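Pesticidial crystal protein CRY2AA (Bacillus thuringiensis serovar kurstaki, PDB 1I5P) promotes colloid-osmotic lysis of midgut epithelial cells, to which it binds, in dipteran and lepidopteran insect larvae. Local coordinates at residues E27-D32 and F418-I423; R43-L48 and F373-L378; S397-T400 and L404-G407. All coordinates share one frame; numbering follows the deposited sequence.

Interaction 1: residues E27-D32 and F418-I423; sequences EHKSLD and FPDYFI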
loop_
_atom_site.group_PDB
_atom_site.type_symbol
_atom_site.label_atom_id
_atom_site.label_comp_id
_atom_site.label_asym_id
_atom_site.label_seq_id
_atom_site.Cartn_x
_atom_site.Cartn_y
_atom_site.Cartn_z
ATOM N N GLU A 27 9.866 -0.003 11.962
ATOM C CA GLU A 27 10.492 -1.176 12.560
ATOM C C GLU A 27 10.970 -0.910 13.992
ATOM O O GLU A 27 10.978 -1.814 14.824
ATOM C CB GLU A 27 11.678 -1.643 11.705
ATOM C CG GLU A 27 11.327 -2.255 10.348
ATOM C CD GLU A 27 10.782 -1.250 9.341
ATOM O OE1 GLU A 27 11.178 -0.067 9.384
ATOM O OE2 GLU A 27 9.961 -1.653 8.486
ATOM N N HIS A 28 11.352 0.332 14.279
ATOM C CA HIS A 28 11.856 0.694 15.604
ATOM C C HIS A 28 10.754 1.042 16.593
ATOM O O HIS A 28 11.010 1.242 17.780
ATOM C CB HIS A 28 12.829 1.870 15.484
ATOM C CG HIS A 28 14.131 1.510 14.836
ATOM N ND1 HIS A 28 14.949 2.442 14.233
ATOM C CD2 HIS A 28 14.768 0.320 14.718
ATOM C CE1 HIS A 28 16.033 1.843 13.773
ATOM N NE2 HIS A 28 15.949 0.556 14.054
ATOM N N LYS A 29 9.529 1.109 16.092
ATOM C CA LYS A 29 8.375 1.440 16.912
ATOM C C LYS A 29 7.781 0.205 17.575
ATOM O O LYS A 29 7.742 -0.866 16.975
ATOM C CB LYS A 29 7.300 2.096 16.043
ATOM C CG LYS A 29 6.977 3.522 16.412
ATOM C CD LYS A 29 5.922 4.091 15.472
ATOM C CE LYS A 29 6.476 5.254 14.674
ATOM N NZ LYS A 29 5.457 5.844 13.761
ATOM N N SER A 30 7.322 0.359 18.814
ATOM C CA SER A 30 6.690 -0.744 19.533
ATOM C C SER A 30 5.245 -0.820 19.051
ATOM O O SER A 30 4.713 0.148 18.506
ATOM C CB SER A 30 6.693 -0.479 21.035
ATOM O OG SER A 30 5.832 0.603 21.345
ATOM N N LEU A 31 4.603 -1.961 19.262
ATOM C CA LEU A 31 3.222 -2.118 18.837
ATOM C C LEU A 31 2.319 -1.172 19.636
ATOM O O LEU A 31 1.368 -0.611 19.095
ATOM C CB LEU A 31 2.777 -3.570 19.019
ATOM C CG LEU A 31 1.458 -3.954 18.341
ATOM C CD1 LEU A 31 1.531 -3.658 16.842
ATOM C CD2 LEU A 31 1.178 -5.430 18.578
ATOM N N ASP A 32 2.620 -0.989 20.917
ATOM C CA ASP A 32 1.819 -0.093 21.748
ATOM C C ASP A 32 1.833 1.319 21.185
ATOM O O ASP A 32 0.810 1.997 21.155
ATOM C CB ASP A 32 2.342 -0.051 23.181
ATOM C CG ASP A 32 1.575 0.930 24.038
ATOM O OD1 ASP A 32 0.379 0.666 24.303
ATOM O OD2 ASP A 32 2.153 1.967 24.432
ATOM N N PHE A 418 -1.919 9.085 7.100
ATOM C CA PHE A 418 -2.089 7.759 7.690
ATOM C C PHE A 418 -0.817 7.435 8.470
ATOM O O PHE A 418 0.284 7.657 7.969
ATOM C CB PHE A 418 -2.320 6.696 6.606
ATOM C CG PHE A 418 -3.447 7.022 5.663
ATOM C CD1 PHE A 418 -3.212 7.760 4.505
ATOM C CD2 PHE A 418 -4.747 6.604 5.940
ATOM C CE1 PHE A 418 -4.257 8.077 3.627
ATOM C CE2 PHE A 418 -5.800 6.913 5.077
ATOM C CZ PHE A 418 -5.554 7.653 3.916
ATOM N N PRO A 419 -0.952 6.901 9.699
ATOM C CA PRO A 419 0.202 6.553 10.538
ATOM C C PRO A 419 1.215 5.712 9.786
ATOM O O PRO A 419 0.838 4.771 9.087
ATOM C CB PRO A 419 -0.438 5.792 11.703
ATOM C CG PRO A 419 -1.757 6.482 11.839
ATOM C CD PRO A 419 -2.207 6.551 10.388
ATOM N N ASP A 420 2.491 6.065 9.923
ATOM C CA ASP A 420 3.593 5.357 9.257
ATOM C C ASP A 420 3.574 5.438 7.731
ATOM O O ASP A 420 4.347 4.758 7.049
ATOM C CB ASP A 420 3.629 3.895 9.704
ATOM C CG ASP A 420 3.934 3.749 11.190
ATOM O OD1 ASP A 420 4.990 4.250 11.639
ATOM O OD2 ASP A 420 3.117 3.134 11.906
ATOM N N TYR A 421 2.688 6.265 7.190
ATOM C CA TYR A 421 2.632 6.449 5.745
ATOM C C TYR A 421 3.213 7.806 5.418
ATOM O O TYR A 421 2.946 8.791 6.111
ATOM C CB TYR A 421 1.194 6.399 5.216
ATOM C CG TYR A 421 0.635 5.007 5.016
ATOM C CD1 TYR A 421 0.240 4.233 6.106
ATOM C CD2 TYR A 421 0.460 4.482 3.734
ATOM C CE1 TYR A 421 -0.317 2.978 5.934
ATOM C CE2 TYR A 421 -0.102 3.219 3.548
ATOM C CZ TYR A 421 -0.489 2.475 4.651
ATOM O OH TYR A 421 -1.045 1.228 4.477
ATOM N N PHE A 422 4.020 7.854 4.367
ATOM C CA PHE A 422 4.611 9.108 3.931
ATOM C C PHE A 422 4.056 9.434 2.559
ATOM O O PHE A 422 3.671 8.537 1.803
ATOM C CB PHE A 422 6.139 8.998 3.822
ATOM C CG PHE A 422 6.826 8.655 5.114
ATOM C CD1 PHE A 422 6.997 7.330 5.496
ATOM C CD2 PHE A 422 7.291 9.659 5.952
ATOM C CE1 PHE A 422 7.635 7.007 6.692
ATOM C CE2 PHE A 422 7.930 9.346 7.159
ATOM C CZ PHE A 422 8.097 8.014 7.525
ATOM N N ILE A 423 3.993 10.720 2.239
ATOM C CA ILE A 423 3.535 11.104 0.921
ATOM C C ILE A 423 4.786 10.969 0.059
ATOM O O ILE A 423 5.624 11.867 0.026
ATOM C CB ILE A 423 3.025 12.556 0.898
ATOM C CG1 ILE A 423 1.724 12.659 1.704
ATOM C CG2 ILE A 423 2.791 13.004 -0.542
ATOM C CD1 ILE A 423 1.201 14.073 1.850
#
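Lys29 NZ is held by two carboxylates, that of Asp420 across this contact and that of Glu37 from the following helix. The bond to Asp420 is short, 2.7 Å from Lys29 NZ to Asp420 OD1, and forms a salt bridge. The ammonium approaches OD1 on its syn side but rises 35° out of the carboxylate plane, and it remains well short of a hydrogen bond to OD2. The two side chains reach for each other from opposite directions. The lysine chain is kinked about its third torsion (chi3 -117°), while the last one is fully extended, and only CE and CD follow NZ toward the aspartate, with Lys29 CE 3.5 Å from Asp420 OD1. Two negative groups around one ammonium would be expected to keep the lysine protonated.

Asp420 owes its position to a type II turn from Phe418 to Tyr421, closed by Tyr421 N to Phe418 O at 2.9 Å. Pro419 and Asp420 are the two central residues, and Asp420 takes the positive phi of 65° that the third position of such a turn requires. Ile34 of helix 31-44 touches both partners of the ion pair, and Trp38 and Trp41 of that helix pack on Pro419. Phe418 and Tyr421 rest on helix 238-259, so the turn that leads into strand 422-430 is wedged between two helices.

Interaction 2: residues R43-L48 and F373-L378; sequences RTDHSL and FVRSWL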
loop_
_atom_site.group_PDB
_atom_site.type_symbol
_atom_site.label_atom_id
_atom_site.label_comp_id
_atom_site.label_asym_id
_atom_site.label_seq_id
_atom_site.Cartn_x
_atom_site.Cartn_y
_atom_site.Cartn_z
ATOM N N ARG A 43 -9.246 9.481 16.213
ATOM C CA ARG A 43 -9.850 10.577 16.954
ATOM C C ARG A 43 -9.761 11.955 16.315
ATOM O O ARG A 43 -10.737 12.701 16.303
ATOM C CB ARG A 43 -9.228 10.645 18.354
ATOM C CG ARG A 43 -9.791 11.746 19.250
ATOM C CD ARG A 43 -9.093 11.781 20.609
ATOM N NE ARG A 43 -7.751 12.368 20.571
ATOM C CZ ARG A 43 -7.499 13.677 20.571
ATOM N NH1 ARG A 43 -8.496 14.552 20.606
ATOM N NH2 ARG A 43 -6.246 14.115 20.562
ATOM N N THR A 44 -8.593 12.288 15.780
ATOM C CA THR A 44 -8.359 13.613 15.209
ATOM C C THR A 44 -8.255 13.737 13.696
ATOM O O THR A 44 -8.406 14.833 13.157
ATOM C CB THR A 44 -7.058 14.201 15.767
ATOM O OG1 THR A 44 -5.950 13.517 15.166
ATOM C CG2 THR A 44 -6.985 14.020 17.282
ATOM N N ASP A 45 -7.979 12.644 13.002
ATOM C CA ASP A 45 -7.819 12.750 11.565
ATOM C C ASP A 45 -8.949 12.224 10.715
ATOM O O ASP A 45 -9.938 11.682 11.212
ATOM C CB ASP A 45 -6.511 12.091 11.138
ATOM C CG ASP A 45 -5.295 12.824 11.669
ATOM O OD1 ASP A 45 -5.337 14.068 11.728
ATOM O OD2 ASP A 45 -4.303 12.158 12.021
ATOM N N HIS A 46 -8.791 12.421 9.414
ATOM C CA HIS A 46 -9.776 11.976 8.466
ATOM C C HIS A 46 -9.625 10.482 8.260
ATOM O O HIS A 46 -8.825 10.036 7.441
ATOM C CB HIS A 46 -9.606 12.707 7.132
ATOM C CG HIS A 46 -10.548 12.241 6.067
ATOM N ND1 HIS A 46 -11.911 12.171 6.257
ATOM C CD2 HIS A 46 -10.322 11.809 4.802
ATOM C CE1 HIS A 46 -12.484 11.711 5.159
ATOM N NE2 HIS A 46 -11.541 11.483 4.261
ATOM N N SER A 47 -10.367 9.707 9.041
ATOM C CA SER A 47 -10.350 8.267 8.887
ATOM C C SER A 47 -11.439 8.108 7.844
ATOM O O SER A 47 -12.235 9.017 7.646
ATOM C CB SER A 47 -10.758 7.572 10.186
ATOM O OG SER A 47 -12.119 7.831 10.500
ATOM N N LEU A 48 -11.494 6.991 7.148
ATOM C CA LEU A 48 -12.558 6.858 6.154
ATOM C C LEU A 48 -13.608 5.970 6.781
ATOM O O LEU A 48 -14.190 5.136 6.107
ATOM C CB LEU A 48 -12.017 6.199 4.887
ATOM C CG LEU A 48 -11.210 7.064 3.928
ATOM C CD1 LEU A 48 -9.962 7.623 4.617
ATOM C CD2 LEU A 48 -10.849 6.211 2.726
ATOM N N PHE A 373 7.117 14.856 3.041
ATOM C CA PHE A 373 5.739 15.291 3.207
ATOM C C PHE A 373 4.983 14.103 3.798
ATOM O O PHE A 373 5.288 12.954 3.465
ATOM C CB PHE A 373 5.130 15.651 1.849
ATOM C CG PHE A 373 5.634 16.944 1.276
ATOM C CD1 PHE A 373 6.367 16.956 0.098
ATOM C CD2 PHE A 373 5.349 18.156 1.902
ATOM C CE1 PHE A 373 6.808 18.155 -0.454
ATOM C CE2 PHE A 373 5.784 19.361 1.361
ATOM C CZ PHE A 373 6.514 19.363 0.181
ATOM N N VAL A 374 4.016 14.366 4.675
ATOM C CA VAL A 374 3.223 13.291 5.272
ATOM C C VAL A 374 1.729 13.613 5.305
ATOM O O VAL A 374 0.890 12.706 5.362
ATOM C CB VAL A 374 3.702 12.955 6.721
ATOM C CG1 VAL A 374 5.081 12.313 6.674
ATOM C CG2 VAL A 374 3.739 14.214 7.587
ATOM N N ARG A 375 1.394 14.897 5.237
ATOM C CA ARG A 375 -0.001 15.306 5.304
ATOM C C ARG A 375 -0.364 16.306 4.208
ATOM O O ARG A 375 0.428 17.197 3.886
ATOM C CB ARG A 375 -0.265 15.910 6.688
ATOM C CG ARG A 375 -1.715 16.204 7.016
ATOM C CD ARG A 375 -1.822 16.804 8.414
ATOM N NE ARG A 375 -1.473 15.865 9.486
ATOM C CZ ARG A 375 -2.349 15.085 10.116
ATOM N NH1 ARG A 375 -3.633 15.125 9.778
ATOM N NH2 ARG A 375 -1.953 14.291 11.108
ATOM N N SER A 376 -1.557 16.157 3.632
ATOM C CA SER A 376 -2.013 17.066 2.578
ATOM C C SER A 376 -3.456 17.540 2.782
ATOM O O SER A 376 -4.249 16.875 3.446
ATOM C CB SER A 376 -1.913 16.381 1.217
ATOM O OG SER A 376 -2.819 15.289 1.139
ATOM N N TRP A 377 -3.768 18.703 2.214
ATOM C CA TRP A 377 -5.108 19.297 2.244
ATOM C C TRP A 377 -5.437 19.515 0.768
ATOM O O TRP A 377 -4.763 20.284 0.087
ATOM C CB TRP A 377 -5.101 20.639 2.979
ATOM C CG TRP A 377 -4.895 20.512 4.456
ATOM C CD1 TRP A 377 -5.860 20.486 5.419
ATOM C CD2 TRP A 377 -3.643 20.383 5.137
ATOM N NE1 TRP A 377 -5.288 20.351 6.660
ATOM C CE2 TRP A 377 -3.929 20.282 6.516
ATOM C CE3 TRP A 377 -2.307 20.337 4.714
ATOM C CZ2 TRP A 377 -2.923 20.142 7.479
ATOM C CZ3 TRP A 377 -1.308 20.198 5.671
ATOM C CH2 TRP A 377 -1.623 20.101 7.038
ATOM N N LEU A 378 -6.471 18.843 0.276
ATOM C CA LEU A 378 -6.824 18.935 -1.132
ATOM C C LEU A 378 -8.259 19.359 -1.419
ATOM O O LEU A 378 -8.664 19.458 -2.582
ATOM C CB LEU A 378 -6.572 17.578 -1.783
ATOM C CG LEU A 378 -5.206 16.953 -1.481
ATOM C CD1 LEU A 378 -5.224 15.468 -1.828
ATOM C CD2 LEU A 378 -4.130 17.688 -2.272
#
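The carboxylate of Asp45 meets the guanidinium of Arg375 in a salt bridge that uses both terminal nitrogens of the arginine, though unequally. NH1 of Arg375 gives the stronger bond, 2.8 Å to Asp45 OD1 with an angle of 153° at the hydrogen, whereas Arg375 NH2 to Asp45 OD2 is weak at 3.3 Å. The two planes are turned 51° against each other, which departs from a flat, two-pronged pairing. The carboxylate lies at the edge of the guanidinium, near its plane, but NH1 comes in from well above the carboxylate plane. NH1 has a second partner in the hydroxyl of Ser415, on the outer strand 415-416, and this bond helps fix how the guanidinium is turned.

Arg375 stands in a classic beta bulge of strand 373-377: it and Val374 both face Gln399 of the neighbouring strand, with bonds of 2.9 Å from Val374 N to Gln399 O and from Gln399 N to Arg375 O. From here the arginine chain runs straight through CG and CD before bending at chi3 (-67°), and its CG lies over one face of the Trp377 indole, toward the rim. In the same strand, Ser376 OG is hydrogen-bonded to both Ser466 OG and Asn416 ND2.

Asp45 is the first residue to leave helical geometry after helix 31-44. Its negative charge lies near the carbonyl end of that helix, an arrangement the arginine probably helps to balance. Tyr417, in the loop that follows strand 415-416, touches both Asp45 and Arg375.

Interaction 3: residues S397-T400 and L404-G407; sequences SFQT and LRCG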
loop_
_atom_site.group_PDB
_atom_site.type_symbol
_atom_site.label_atom_id
_atom_site.label_comp_id
_atom_site.label_asym_id
_atom_site.label_seq_id
_atom_site.Cartn_x
_atom_site.Cartn_y
_atom_site.Cartn_z
ATOM N N SER A 397 -2.347 21.979 -0.332
ATOM C CA SER A 397 -1.257 22.256 0.598
ATOM C C SER A 397 -0.638 20.975 1.137
ATOM O O SER A 397 -1.279 19.921 1.154
ATOM C CB SER A 397 -1.778 23.116 1.754
ATOM O OG SER A 397 -0.790 23.293 2.748
ATOM N N PHE A 398 0.609 21.065 1.582
ATOM C CA PHE A 398 1.304 19.900 2.103
ATOM C C PHE A 398 2.161 20.264 3.305
ATOM O O PHE A 398 2.650 21.389 3.421
ATOM C CB PHE A 398 2.170 19.267 1.006
ATOM C CG PHE A 398 1.410 18.914 -0.245
ATOM C CD1 PHE A 398 1.118 19.889 -1.195
ATOM C CD2 PHE A 398 0.950 17.613 -0.458
ATOM C CE1 PHE A 398 0.381 19.575 -2.342
ATOM C CE2 PHE A 398 0.213 17.293 -1.601
ATOM C CZ PHE A 398 -0.073 18.277 -2.542
ATOM N N GLN A 399 2.337 19.300 4.199
ATOM C CA GLN A 399 3.121 19.518 5.402
ATOM C C GLN A 399 4.088 18.354 5.593
ATOM O O GLN A 399 3.750 17.199 5.328
ATOM C CB GLN A 399 2.176 19.650 6.596
ATOM C CG GLN A 399 2.830 19.929 7.925
ATOM C CD GLN A 399 1.798 20.277 8.978
ATOM O OE1 GLN A 399 1.133 21.310 8.890
ATOM N NE2 GLN A 399 1.648 19.410 9.971
ATOM N N THR A 400 5.291 18.676 6.059
ATOM C CA THR A 400 6.349 17.694 6.271
ATOM C C THR A 400 6.391 17.156 7.696
ATOM O O THR A 400 5.674 17.638 8.568
ATOM C CB THR A 400 7.719 18.315 5.962
ATOM O OG1 THR A 400 8.038 19.289 6.964
ATOM C CG2 THR A 400 7.696 18.999 4.597
ATOM N N LEU A 404 6.492 22.035 8.800
ATOM C CA LEU A 404 6.640 22.942 7.668
ATOM C C LEU A 404 5.532 22.695 6.665
ATOM O O LEU A 404 5.364 21.583 6.169
ATOM C CB LEU A 404 7.997 22.742 6.991
ATOM C CG LEU A 404 9.233 23.414 7.597
ATOM C CD1 LEU A 404 9.675 24.534 6.675
ATOM C CD2 LEU A 404 8.940 23.942 8.999
ATOM N N ARG A 405 4.781 23.745 6.366
ATOM C CA ARG A 405 3.674 23.636 5.438
ATOM C C ARG A 405 3.765 24.617 4.278
ATOM O O ARG A 405 4.170 25.760 4.437
ATOM C CB ARG A 405 2.360 23.872 6.183
ATOM C CG ARG A 405 1.119 23.790 5.316
ATOM C CD ARG A 405 -0.071 24.220 6.150
ATOM N NE ARG A 405 -0.143 23.438 7.381
ATOM C CZ ARG A 405 -0.909 23.741 8.420
ATOM N NH1 ARG A 405 -1.679 24.820 8.394
ATOM N NH2 ARG A 405 -0.918 22.951 9.484
ATOM N N CYS A 406 3.403 24.143 3.099
ATOM C CA CYS A 406 3.386 24.991 1.939
ATOM C C CYS A 406 2.338 24.474 0.935
ATOM O O CYS A 406 1.724 23.412 1.123
ATOM C CB CYS A 406 4.799 25.105 1.348
ATOM S SG CYS A 406 5.564 23.604 0.636
ATOM N N GLY A 407 2.079 25.269 -0.093
ATOM C CA GLY A 407 1.083 24.889 -1.074
ATOM C C GLY A 407 0.460 26.117 -1.707
ATOM O O GLY A 407 0.956 27.227 -1.534
HETATM O O HOH W 1 -1.192 19.861 10.680
#
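Leu404 opens the returning arm by accepting a backbone bond, Thr400 N to Leu404 O at 2.9 Å. Its side chain runs alongside that of Thr400 and points the same way, with Leu404 CB 3.5 Å from Thr400 OG1; that hydroxyl is spent on the carbonyl of Leu402 in the turn. Beyond, Leu404 packs on Arg9, Thr11 and Cys13 of the N-terminal segment of the same chain.

Arg405 pairs with Gln399 without backbone bonds, and the side chains supply the link. Arg405 NE (2.9 Å) and NH2 (2.7 Å) both grip Gln399 OE1, side-on, from within the plane of the amide. With CG anti to the backbone N (chi1 180°) and a bend at chi3 (-54°), the arginine chain brings both nitrogens to that oxygen. Amide and guanidinium are nearly coplanar, only 8° apart. A water accepts from Gln399 NE2 and, weakly, from Arg405 NH2, linking the two groups. Arg405 and Ser397 share a face, and Ser397 OG comes within 3.2 Å of Arg405 CG; Trp377 adds a cation-pi contact.

Cys406 faces Phe398 in a hydrogen-bonded pair, with Cys406 N to Phe398 O at 2.9 Å and Phe398 N to Cys406 O at 2.6 Å. The latter runs nearly along the C=O axis, whereas Ser397 OG reaches the same oxygen from above the carbonyl plane. On the opposite face of the strands, Cys406 is bonded to Cys362 in a disulfide. Gly407 then lies against Ser397, their CA atoms 3.9 Å apart, at backbone angles characteristic of glycine, which lets the two strands come this close.

This alternation of pairs is that of an antiparallel beta hairpin, here forming two strands, with 405-407 at the edge, of a four-stranded antiparallel sheet in the middle, beta-prism domain, and tied by its disulfide to strand 360-363.

Interactions 1 and 2 are surface contacts, each a single salt bridge between the N-terminal helical region and the middle domain, and both use helix 31-44, one just before its start and the other at its end. Interaction 3 is partly buried, buries several times more area, and stays within one sheet, where backbone ladder bonds are joined by as many from side chains, and charge enters at the exposed arginine. The three are continuous through the beta strands: Ile423 N bonds Phe373 O at 2.9 Å, joining interactions 1 and 2, and strands 373-377 and 397-400 are sheet neighbours, joining 2 and 3. Phe373 packs against both Ile423 and Phe398.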